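Local coordinates for putative cytochrome P450 154A1 (Streptomyces coelicolor, PDB 1ODO), which is a haem-binding protein of the cytochrome P450 family, holding the haem and a 4-phenyl-1H-imidazole molecule in a mostly helical fold, at residues V73-W81 with V174-A184; S56-W66 with L292-I301. All blocks are in the same frame, centred on the assembly; numbering follows the deposited sequence.

Contact 1: V73-W81 with V174-A184. With PIM (4-phenyl-1H-imidazole), chain C.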
loop_
_atom_site.group_PDB
_atom_site.type_symbol
_atom_site.label_atom_id
_atom_site.label_comp_id
_atom_site.label_asym_id
_atom_site.label_seq_id
_atom_site.Cartn_x
_atom_site.Cartn_y
_atom_site.Cartn_z
ATOM N N VAL A 73 10.393 9.767 -18.033
ATOM C CA VAL A 73 9.101 9.188 -18.381
ATOM C C VAL A 73 9.078 8.153 -19.509
ATOM O O VAL A 73 8.222 7.264 -19.518
ATOM C CB VAL A 73 8.072 10.294 -18.703
ATOM C CG1 VAL A 73 8.390 10.944 -20.043
ATOM C CG2 VAL A 73 6.677 9.712 -18.687
ATOM N N GLY A 74 10.010 8.253 -20.448
ATOM C CA GLY A 74 10.035 7.298 -21.544
ATOM C C GLY A 74 10.925 6.080 -21.347
ATOM O O GLY A 74 10.807 5.103 -22.088
ATOM N N THR A 75 11.797 6.113 -20.344
ATOM C CA THR A 75 12.690 4.984 -20.100
ATOM C C THR A 75 12.547 4.274 -18.756
ATOM O O THR A 75 12.901 3.105 -18.635
ATOM C CB THR A 75 14.162 5.414 -20.228
ATOM O OG1 THR A 75 14.448 6.422 -19.250
ATOM C CG2 THR A 75 14.440 5.961 -21.624
ATOM N N TRP A 76 12.030 4.969 -17.750
ATOM C CA TRP A 76 11.867 4.370 -16.429
ATOM C C TRP A 76 10.665 3.433 -16.321
ATOM O O TRP A 76 9.534 3.818 -16.618
ATOM C CB TRP A 76 11.752 5.475 -15.382
ATOM C CG TRP A 76 12.008 5.038 -13.971
ATOM C CD1 TRP A 76 12.947 4.143 -13.545
ATOM C CD2 TRP A 76 11.418 5.592 -12.788
ATOM N NE1 TRP A 76 12.987 4.111 -12.169
ATOM C CE2 TRP A 76 12.059 4.994 -11.680
ATOM C CE3 TRP A 76 10.414 6.543 -12.558
ATOM C CZ2 TRP A 76 11.731 5.317 -10.358
ATOM C CZ3 TRP A 76 10.087 6.865 -11.241
ATOM C CH2 TRP A 76 10.745 6.254 -10.160
ATOM N N PRO A 77 10.902 2.185 -15.890
ATOM C CA PRO A 77 9.824 1.203 -15.744
ATOM C C PRO A 77 8.773 1.618 -14.714
ATOM O O PRO A 77 7.648 1.131 -14.750
ATOM C CB PRO A 77 10.566 -0.068 -15.331
ATOM C CG PRO A 77 11.898 0.084 -16.012
ATOM C CD PRO A 77 12.221 1.541 -15.733
ATOM N N LEU A 78 9.142 2.512 -13.798
ATOM C CA LEU A 78 8.207 2.970 -12.768
ATOM C C LEU A 78 7.557 4.310 -13.097
ATOM O O LEU A 78 6.984 4.958 -12.222
ATOM C CB LEU A 78 8.924 3.087 -11.417
ATOM C CG LEU A 78 9.595 1.824 -10.868
ATOM C CD1 LEU A 78 10.088 2.089 -9.454
ATOM C CD2 LEU A 78 8.606 0.671 -10.870
ATOM N N ALA A 79 7.631 4.712 -14.364
ATOM C CA ALA A 79 7.057 5.978 -14.810
ATOM C C ALA A 79 5.620 6.248 -14.369
ATOM O O ALA A 79 5.281 7.377 -14.016
ATOM C CB ALA A 79 7.156 6.079 -16.335
ATOM N N LEU A 80 4.775 5.223 -14.389
ATOM C CA LEU A 80 3.379 5.396 -13.991
ATOM C C LEU A 80 3.206 5.974 -12.586
ATOM O O LEU A 80 2.245 6.697 -12.318
ATOM C CB LEU A 80 2.629 4.065 -14.084
ATOM C CG LEU A 80 1.122 4.143 -13.811
ATOM C CD1 LEU A 80 0.451 4.999 -14.884
ATOM C CD2 LEU A 80 0.521 2.744 -13.797
ATOM N N TRP A 81 4.136 5.662 -11.692
ATOM C CA TRP A 81 4.054 6.165 -10.326
ATOM C C TRP A 81 4.197 7.679 -10.223
ATOM O O TRP A 81 3.731 8.284 -9.254
ATOM C CB TRP A 81 5.124 5.507 -9.446
ATOM C CG TRP A 81 4.818 4.087 -9.094
ATOM C CD1 TRP A 81 4.994 2.986 -9.881
ATOM C CD2 TRP A 81 4.233 3.620 -7.872
ATOM N NE1 TRP A 81 4.553 1.860 -9.226
ATOM C CE2 TRP A 81 4.080 2.221 -7.992
ATOM C CE3 TRP A 81 3.821 4.250 -6.689
ATOM C CZ2 TRP A 81 3.530 1.438 -6.971
ATOM C CZ3 TRP A 81 3.274 3.473 -5.675
ATOM C CH2 TRP A 81 3.133 2.078 -5.825
ATOM N N VAL A 174 1.447 -3.306 -11.686
ATOM C CA VAL A 174 1.841 -1.975 -11.230
ATOM C C VAL A 174 2.901 -2.056 -10.132
ATOM O O VAL A 174 3.774 -1.189 -10.039
ATOM C CB VAL A 174 0.620 -1.175 -10.719
ATOM C CG1 VAL A 174 1.075 0.136 -10.081
ATOM C CG2 VAL A 174 -0.328 -0.886 -11.881
ATOM N N PHE A 175 2.829 -3.099 -9.309
ATOM C CA PHE A 175 3.793 -3.276 -8.226
ATOM C C PHE A 175 4.944 -4.220 -8.573
ATOM O O PHE A 175 5.854 -4.416 -7.768
ATOM C CB PHE A 175 3.093 -3.773 -6.957
ATOM C CG PHE A 175 2.233 -2.733 -6.298
ATOM C CD1 PHE A 175 0.971 -2.433 -6.802
ATOM C CD2 PHE A 175 2.695 -2.034 -5.189
ATOM C CE1 PHE A 175 0.180 -1.450 -6.208
ATOM C CE2 PHE A 175 1.913 -1.049 -4.588
ATOM C CZ PHE A 175 0.652 -0.757 -5.100
ATOM N N ASP A 176 4.906 -4.801 -9.768
ATOM C CA ASP A 176 5.959 -5.720 -10.198
ATOM C C ASP A 176 7.176 -4.925 -10.668
ATOM O O ASP A 176 7.258 -4.536 -11.833
ATOM C CB ASP A 176 5.457 -6.596 -11.344
ATOM C CG ASP A 176 6.423 -7.707 -11.685
ATOM O OD1 ASP A 176 7.618 -7.583 -11.340
ATOM O OD2 ASP A 176 5.986 -8.698 -12.303
ATOM N N THR A 177 8.126 -4.698 -9.770
ATOM C CA THR A 177 9.322 -3.943 -10.118
ATOM C C THR A 177 10.390 -4.725 -10.882
ATOM O O THR A 177 11.505 -4.234 -11.063
ATOM C CB THR A 177 9.947 -3.301 -8.857
ATOM O OG1 THR A 177 10.136 -4.298 -7.852
ATOM C CG2 THR A 177 9.026 -2.209 -8.305
ATOM N N THR A 178 10.054 -5.935 -11.327
ATOM C CA THR A 178 11.006 -6.754 -12.078
ATOM C C THR A 178 10.746 -6.596 -13.581
ATOM O O THR A 178 11.527 -7.062 -14.408
ATOM C CB THR A 178 10.904 -8.265 -11.716
ATOM O OG1 THR A 178 9.658 -8.799 -12.189
ATOM C CG2 THR A 178 10.993 -8.458 -10.202
ATOM N N LEU A 179 9.647 -5.932 -13.935
ATOM C CA LEU A 179 9.308 -5.725 -15.344
ATOM C C LEU A 179 10.185 -4.656 -15.980
ATOM O O LEU A 179 10.544 -3.669 -15.325
ATOM C CB LEU A 179 7.843 -5.294 -15.483
ATOM C CG LEU A 179 6.764 -6.248 -14.967
ATOM C CD1 LEU A 179 5.396 -5.646 -15.230
ATOM C CD2 LEU A 179 6.889 -7.598 -15.657
ATOM N N ASP A 180 10.545 -4.845 -17.252
ATOM C CA ASP A 180 11.375 -3.845 -17.912
ATOM C C ASP A 180 10.440 -2.770 -18.454
ATOM O O ASP A 180 9.218 -2.902 -18.359
ATOM C CB ASP A 180 12.242 -4.445 -19.041
ATOM C CG ASP A 180 11.429 -5.086 -20.158
ATOM O OD1 ASP A 180 10.292 -4.645 -20.429
ATOM O OD2 ASP A 180 11.955 -6.031 -20.789
ATOM N N GLN A 181 11.011 -1.715 -19.020
ATOM C CA GLN A 181 10.228 -0.612 -19.565
ATOM C C GLN A 181 9.118 -1.052 -20.519
ATOM O O GLN A 181 7.980 -0.602 -20.398
ATOM C CB GLN A 181 11.166 0.389 -20.252
ATOM C CG GLN A 181 10.583 1.778 -20.483
ATOM C CD GLN A 181 9.604 1.825 -21.636
ATOM O OE1 GLN A 181 9.817 1.187 -22.664
ATOM N NE2 GLN A 181 8.532 2.599 -21.480
ATOM N N ALA A 182 9.443 -1.936 -21.455
ATOM C CA ALA A 182 8.453 -2.418 -22.418
ATOM C C ALA A 182 7.304 -3.165 -21.748
ATOM O O ALA A 182 6.134 -2.936 -22.065
ATOM C CB ALA A 182 9.126 -3.320 -23.453
ATOM N N GLU A 183 7.643 -4.061 -20.828
ATOM C CA GLU A 183 6.642 -4.846 -20.115
ATOM C C GLU A 183 5.762 -3.965 -19.234
ATOM O O GLU A 183 4.560 -4.194 -19.131
ATOM C CB GLU A 183 7.325 -5.918 -19.263
ATOM C CG GLU A 183 8.186 -6.870 -20.074
ATOM C CD GLU A 183 9.041 -7.775 -19.209
ATOM O OE1 GLU A 183 9.698 -7.268 -18.275
ATOM O OE2 GLU A 183 9.062 -8.995 -19.476
ATOM N N ALA A 184 6.365 -2.964 -18.599
ATOM C CA ALA A 184 5.617 -2.056 -17.732
ATOM C C ALA A 184 4.651 -1.237 -18.583
ATOM O O ALA A 184 3.488 -1.048 -18.236
ATOM C CB ALA A 184 6.577 -1.130 -16.995
HETATM N N1 PIM C . -1.794 1.714 -2.872
HETATM C C2 PIM C . -2.249 1.852 -1.571
HETATM N N3 PIM C . -2.349 3.059 -1.319
HETATM C C4 PIM C . -1.990 3.782 -2.365
HETATM C C5 PIM C . -1.636 2.959 -3.356
HETATM C C6 PIM C . -1.156 3.249 -4.753
HETATM C C7 PIM C . -1.424 2.284 -5.778
HETATM C C8 PIM C . -0.965 2.557 -7.123
HETATM C C9 PIM C . -0.271 3.766 -7.374
HETATM C C10 PIM C . -0.012 4.716 -6.350
HETATM C C11 PIM C . -0.477 4.417 -5.035
HETATM O O HOH W 1 8.482 4.304 -19.060
HETATM O O HOH W 2 5.359 -0.062 -11.778
#
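Trp81 turns the edge of its six-membered ring into the face of Phe175: a T-shaped pair with planes at 88° and centroids 5.2 Å apart. Trp81 CH2 comes within 3.6 Å of Phe175 CE2, so the far corner of the indole makes the touch. One indole face is taken by the phenyl group of 4-phenyl-1H-imidazole, with Trp81 CZ3 3.6 Å from ligand atom C10. Phe175 reaches the same ligand obliquely, its CZ 3.7 Å from C7.

At the pyrrole edge, close to the indole plane, Trp81 NE1 donates to Val174 O at 3.3 Å, with an N-H...O angle of 157°. With CG beside its own backbone N (chi1 -74°), the indole swings across so that NE1 faces that carbonyl. Water 2 also donates to Val174 O and is a weak acceptor for NE1, so the carbonyl receives two donors. Val174 CG1 packs beside NE1, while its CG2 meets Leu80 CD2, and helix 181-204 lies against both Val174 and Leu80.

Farther from the ligand, Pro77 rests on the start of that helix. Its CG lies 3.6 Å from Gln181 N, and its carbonyl O lies 3.4 Å from Ala184 CB. Gln181 CG, anti to the backbone N, lies beside Thr75 O; the bend at the next bond turns the amide toward water 1. Its NE2 bonds to Gln185 OE1 and to that water, which in turn donates to Val73 O and Trp76 O. Asp180 and Glu183 close a capping box over the helix start.

Chemically, the contact divides in two: side chains packed on backbone at the helix start, with one water bridging, and an aromatic wall of the ligand pocket. In that wall the NE1 bond and the perpendicular Phe175 ring together probably restrict the tilt of the indole against the ligand.

Contact 2: S56-W66 with L292-I301. With HEM (protoporphyrin IX containing Fe), chain B.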
loop_
_atom_site.group_PDB
_atom_site.type_symbol
_atom_site.label_atom_id
_atom_site.label_comp_id
_atom_site.label_asym_id
_atom_site.label_seq_id
_atom_site.Cartn_x
_atom_site.Cartn_y
_atom_site.Cartn_z
ATOM N N SER A 56 6.970 22.749 2.643
ATOM C CA SER A 56 6.505 23.346 1.405
ATOM C C SER A 56 7.587 23.177 0.340
ATOM O O SER A 56 7.323 23.320 -0.854
ATOM C CB SER A 56 6.227 24.835 1.617
ATOM O OG SER A 56 5.787 25.440 0.415
ATOM N N ASP A 57 8.804 22.866 0.778
ATOM C CA ASP A 57 9.926 22.685 -0.142
ATOM C C ASP A 57 10.085 21.293 -0.745
ATOM O O ASP A 57 11.064 21.022 -1.433
ATOM C CB ASP A 57 11.231 23.089 0.543
ATOM C CG ASP A 57 11.211 24.527 1.019
ATOM O OD1 ASP A 57 10.734 25.394 0.258
ATOM O OD2 ASP A 57 11.677 24.786 2.146
ATOM N N VAL A 58 9.123 20.415 -0.485
ATOM C CA VAL A 58 9.159 19.054 -1.010
ATOM C C VAL A 58 7.856 18.851 -1.774
ATOM O O VAL A 58 6.789 19.265 -1.312
ATOM C CB VAL A 58 9.291 18.029 0.128
ATOM C CG1 VAL A 58 9.188 16.619 -0.420
ATOM C CG2 VAL A 58 10.636 18.226 0.832
ATOM N N SER A 59 7.943 18.212 -2.936
ATOM C CA SER A 59 6.762 17.975 -3.765
ATOM C C SER A 59 6.673 16.612 -4.443
ATOM O O SER A 59 7.683 15.937 -4.645
ATOM C CB SER A 59 6.712 19.059 -4.846
ATOM O OG SER A 59 5.806 18.738 -5.889
ATOM N N LYS A 60 5.447 16.228 -4.799
ATOM C CA LYS A 60 5.186 14.961 -5.473
ATOM C C LYS A 60 4.833 15.262 -6.931
ATOM O O LYS A 60 4.547 14.351 -7.708
ATOM C CB LYS A 60 4.006 14.219 -4.831
ATOM C CG LYS A 60 4.228 13.762 -3.394
ATOM C CD LYS A 60 3.332 12.571 -3.061
ATOM C CE LYS A 60 3.790 11.322 -3.816
ATOM N NZ LYS A 60 2.766 10.244 -3.845
ATOM N N ASP A 61 4.838 16.547 -7.292
ATOM C CA ASP A 61 4.511 16.968 -8.657
ATOM C C ASP A 61 5.765 16.991 -9.527
ATOM O O ASP A 61 6.471 18.002 -9.587
ATOM C CB ASP A 61 3.870 18.363 -8.629
ATOM C CG ASP A 61 3.294 18.775 -9.978
ATOM O OD1 ASP A 61 3.725 18.232 -11.016
ATOM O OD2 ASP A 61 2.416 19.662 -9.999
ATOM N N ALA A 62 6.030 15.873 -10.201
ATOM C CA ALA A 62 7.197 15.737 -11.071
ATOM C C ALA A 62 7.173 16.714 -12.240
ATOM O O ALA A 62 8.187 17.314 -12.588
ATOM C CB ALA A 62 7.285 14.306 -11.599
ATOM N N ARG A 63 6.005 16.860 -12.849
ATOM C CA ARG A 63 5.839 17.759 -13.979
ATOM C C ARG A 63 6.320 19.167 -13.635
ATOM O O ARG A 63 7.008 19.810 -14.426
ATOM C CB ARG A 63 4.364 17.784 -14.378
ATOM C CG ARG A 63 4.069 18.433 -15.709
ATOM C CD ARG A 63 2.674 18.049 -16.204
ATOM N NE ARG A 63 2.556 16.621 -16.507
ATOM C CZ ARG A 63 2.292 15.673 -15.612
ATOM N NH1 ARG A 63 2.110 15.987 -14.338
ATOM N NH2 ARG A 63 2.208 14.404 -15.995
ATOM N N ALA A 64 5.982 19.634 -12.441
ATOM C CA ALA A 64 6.386 20.966 -12.025
ATOM C C ALA A 64 7.723 21.075 -11.302
ATOM O O ALA A 64 8.437 22.070 -11.467
ATOM C CB ALA A 64 5.291 21.576 -11.147
ATOM N N HIS A 65 8.085 20.056 -10.526
ATOM C CA HIS A 65 9.339 20.114 -9.787
ATOM C C HIS A 65 10.486 19.140 -10.064
ATOM O O HIS A 65 11.486 19.156 -9.343
ATOM C CB HIS A 65 8.997 20.090 -8.294
ATOM C CG HIS A 65 7.995 21.131 -7.894
ATOM N ND1 HIS A 65 8.224 22.483 -8.040
ATOM C CD2 HIS A 65 6.753 21.017 -7.367
ATOM C CE1 HIS A 65 7.167 23.156 -7.619
ATOM N NE2 HIS A 65 6.260 22.289 -7.205
ATOM N N TRP A 66 10.364 18.297 -11.086
ATOM C CA TRP A 66 11.438 17.351 -11.397
ATOM C C TRP A 66 11.915 17.611 -12.829
ATOM O O TRP A 66 11.295 17.165 -13.791
ATOM C CB TRP A 66 10.951 15.904 -11.257
ATOM C CG TRP A 66 12.059 14.880 -11.337
ATOM C CD1 TRP A 66 13.395 15.097 -11.126
ATOM C CD2 TRP A 66 11.914 13.470 -11.556
ATOM N NE1 TRP A 66 14.085 13.912 -11.194
ATOM C CE2 TRP A 66 13.202 12.897 -11.455
ATOM C CE3 TRP A 66 10.820 12.636 -11.821
ATOM C CZ2 TRP A 66 13.426 11.524 -11.610
ATOM C CZ3 TRP A 66 11.042 11.269 -11.975
ATOM C CH2 TRP A 66 12.338 10.727 -11.868
ATOM N N LEU A 292 8.318 4.626 -1.139
ATOM C CA LEU A 292 7.314 5.370 -1.890
ATOM C C LEU A 292 7.863 6.340 -2.931
ATOM O O LEU A 292 8.373 7.401 -2.595
ATOM C CB LEU A 292 6.408 6.133 -0.908
ATOM C CG LEU A 292 5.018 6.634 -1.341
ATOM C CD1 LEU A 292 5.134 7.745 -2.382
ATOM C CD2 LEU A 292 4.216 5.461 -1.888
ATOM N N PRO A 293 7.784 5.972 -4.215
ATOM C CA PRO A 293 8.273 6.864 -5.271
ATOM C C PRO A 293 7.122 7.824 -5.604
ATOM O O PRO A 293 5.985 7.385 -5.746
ATOM C CB PRO A 293 8.577 5.904 -6.414
ATOM C CG PRO A 293 7.531 4.859 -6.249
ATOM C CD PRO A 293 7.466 4.635 -4.752
ATOM N N LEU A 294 7.382 9.125 -5.698
ATOM C CA LEU A 294 8.694 9.721 -5.508
ATOM C C LEU A 294 8.416 11.191 -5.180
ATOM O O LEU A 294 7.333 11.700 -5.473
ATOM C CB LEU A 294 9.498 9.613 -6.809
ATOM C CG LEU A 294 11.011 9.832 -6.790
ATOM C CD1 LEU A 294 11.669 8.798 -5.881
ATOM C CD2 LEU A 294 11.558 9.710 -8.220
ATOM N N ARG A 295 9.375 11.864 -4.554
ATOM C CA ARG A 295 9.210 13.269 -4.205
ATOM C C ARG A 295 10.410 14.040 -4.732
ATOM O O ARG A 295 11.429 13.440 -5.065
ATOM C CB ARG A 295 9.077 13.439 -2.690
ATOM C CG ARG A 295 7.668 13.148 -2.179
ATOM C CD ARG A 295 7.584 13.319 -0.667
ATOM N NE ARG A 295 6.206 13.346 -0.182
ATOM C CZ ARG A 295 5.426 12.277 -0.039
ATOM N NH1 ARG A 295 5.872 11.063 -0.341
ATOM N NH2 ARG A 295 4.191 12.426 0.420
ATOM N N TYR A 296 10.291 15.360 -4.810
ATOM C CA TYR A 296 11.384 16.187 -5.313
ATOM C C TYR A 296 11.587 17.442 -4.481
ATOM O O TYR A 296 10.645 17.981 -3.908
ATOM C CB TYR A 296 11.103 16.572 -6.771
ATOM C CG TYR A 296 10.386 15.469 -7.507
ATOM C CD1 TYR A 296 8.993 15.440 -7.573
ATOM C CD2 TYR A 296 11.092 14.376 -8.009
ATOM C CE1 TYR A 296 8.318 14.341 -8.111
ATOM C CE2 TYR A 296 10.433 13.276 -8.543
ATOM C CZ TYR A 296 9.050 13.260 -8.588
ATOM O OH TYR A 296 8.403 12.144 -9.067
ATOM N N ALA A 297 12.830 17.902 -4.416
ATOM C CA ALA A 297 13.148 19.098 -3.655
ATOM C C ALA A 297 12.809 20.322 -4.499
ATOM O O ALA A 297 13.318 20.482 -5.610
ATOM C CB ALA A 297 14.627 19.105 -3.286
ATOM N N VAL A 298 11.936 21.175 -3.976
ATOM C CA VAL A 298 11.534 22.385 -4.687
ATOM C C VAL A 298 12.675 23.396 -4.618
ATOM O O VAL A 298 12.818 24.258 -5.489
ATOM C CB VAL A 298 10.265 22.989 -4.058
ATOM C CG1 VAL A 298 9.851 24.244 -4.815
ATOM C CG2 VAL A 298 9.144 21.953 -4.075
ATOM N N THR A 299 13.489 23.270 -3.575
ATOM C CA THR A 299 14.632 24.152 -3.362
ATOM C C THR A 299 15.693 23.323 -2.638
ATOM O O THR A 299 15.408 22.214 -2.191
ATOM C CB THR A 299 14.247 25.365 -2.486
ATOM O OG1 THR A 299 15.332 26.301 -2.460
ATOM C CG2 THR A 299 13.935 24.917 -1.065
ATOM N N ASP A 300 16.912 23.841 -2.532
ATOM C CA ASP A 300 17.968 23.101 -1.847
ATOM C C ASP A 300 17.523 22.820 -0.415
ATOM O O ASP A 300 16.927 23.683 0.234
ATOM C CB ASP A 300 19.266 23.913 -1.800
ATOM C CG ASP A 300 20.016 23.920 -3.124
ATOM O OD1 ASP A 300 19.571 23.269 -4.095
ATOM O OD2 ASP A 300 21.070 24.586 -3.184
ATOM N N ILE A 301 17.817 21.619 0.070
ATOM C CA ILE A 301 17.456 21.223 1.427
ATOM C C ILE A 301 18.686 20.667 2.143
ATOM O O ILE A 301 19.360 19.774 1.630
ATOM C CB ILE A 301 16.354 20.138 1.423
ATOM C CG1 ILE A 301 15.092 20.683 0.752
ATOM C CG2 ILE A 301 16.063 19.687 2.855
ATOM C CD1 ILE A 301 13.999 19.647 0.558
HETATM C CHA HEM B . -1.515 6.956 -0.377
HETATM C CHB HEM B . -5.897 5.047 -0.957
HETATM C CHC HEM B . -4.550 1.164 1.577
HETATM C CHD HEM B . -0.176 3.073 2.127
HETATM C C1A HEM B . -2.827 6.806 -0.753
HETATM C C2A HEM B . -3.616 7.757 -1.529
HETATM C C3A HEM B . -4.834 7.224 -1.697
HETATM C C4A HEM B . -4.852 5.931 -1.028
HETATM C CMA HEM B . -6.031 7.827 -2.454
HETATM C CAA HEM B . -3.086 9.114 -2.042
HETATM C CBA HEM B . -3.197 10.191 -0.948
HETATM C CGA HEM B . -2.687 11.578 -1.336
HETATM O O1A HEM B . -1.665 11.602 -2.109
HETATM O O2A HEM B . -3.271 12.563 -0.886
HETATM C C1B HEM B . -5.918 3.828 -0.332
HETATM C C2B HEM B . -7.066 2.939 -0.309
HETATM C C3B HEM B . -6.693 1.839 0.407
HETATM C C4B HEM B . -5.324 2.038 0.826
HETATM C CMB HEM B . -8.421 3.234 -0.984
HETATM C CAB HEM B . -7.514 0.579 0.745
HETATM C CBB HEM B . -8.722 0.835 1.661
HETATM C C1C HEM B . -3.230 1.357 1.958
HETATM C C2C HEM B . -2.449 0.389 2.745
HETATM C C3C HEM B . -1.216 0.923 2.897
HETATM C C4C HEM B . -1.229 2.204 2.221
HETATM C CMC HEM B . -3.025 -0.969 3.253
HETATM C CAC HEM B . 0.047 0.377 3.615
HETATM C CBC HEM B . -0.147 -0.199 5.022
HETATM C C1D HEM B . -0.141 4.287 1.499
HETATM C C2D HEM B . 1.007 5.160 1.415
HETATM C C3D HEM B . 0.637 6.250 0.703
HETATM C C4D HEM B . -0.752 6.065 0.352
HETATM C CMD HEM B . 2.387 4.850 2.028
HETATM C CAD HEM B . 1.543 7.432 0.322
HETATM C CBD HEM B . 1.984 8.388 1.436
HETATM C CGD HEM B . 2.909 9.403 0.799
HETATM O O1D HEM B . 4.116 9.359 1.068
HETATM O O2D HEM B . 2.384 10.205 -0.007
HETATM N NA HEM B . -3.607 5.713 -0.458
HETATM N NB HEM B . -4.860 3.251 0.363
HETATM N NC HEM B . -2.463 2.456 1.657
HETATM N ND HEM B . -1.225 4.851 0.833
HETATM FE FE HEM B . -3.028 4.080 0.612
HETATM O O HOH W 3 5.833 12.070 -8.249
HETATM O O HOH W 4 12.443 21.375 -8.161
#
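Asp57 O and Ser59 O each accept at 2.7 Å, from Val298 N and Tyr296 N respectively, and Ser59 N returns a bond to Tyr296 O. These bonds join strand 58-59 antiparallel to the edge of strand 292-297, with Ser59 and Tyr296 as the hydrogen-bonded pair.

The Tyr296 ring packs against the turn and helix 62-65 that come after strand 58-59, at Ala62 and Trp66. Trp66 CB sits over its face, and the indole runs nearly parallel to it (18°) but slid aside, with Trp66 CE3 3.4 Å from Tyr296 CE2. Leu294 CD2 meets the indole by CH-pi contact. Val298 CG2 stands over the centre of the His65 ring, 4.0 Å from its centroid.

Arg295, extended from CG to NE, carries its guanidinium to a haem propionate: NH1 donates to O1D at 2.8 Å and NH2 to O2D at 2.9 Å. Lys60 CD lies over one guanidinium face, while Lys60 NZ bonds to Phe88 O. The two-pronged grip fixes the rotation of the guanidinium, and the positive charge probably favours an ionised propionate, tying strand 292-297, next to the sheet's edge strand, to the haem.

The centres of the two contacts lie about 20 Å apart, and contact 1 is nested along the chain inside the loop closed by contact 2. Contact 2 belongs to the mixed sheet, where strand 58-59 is outermost and strand 292-297 is its neighbour; contact 1 sets the turn before helix 80-83 on the start of helix 181-204, and helix 80-83 itself on the end of helix 161-175. They meet directly where Trp81 CE3 packs 3.8 Å from Pro293 CG and Trp76 CH2 lies 4.0 Å from Leu294 CD2. One strand, 292-297, thus touches both the haem propionate, through Arg295, and the pocket tryptophan, through Pro293.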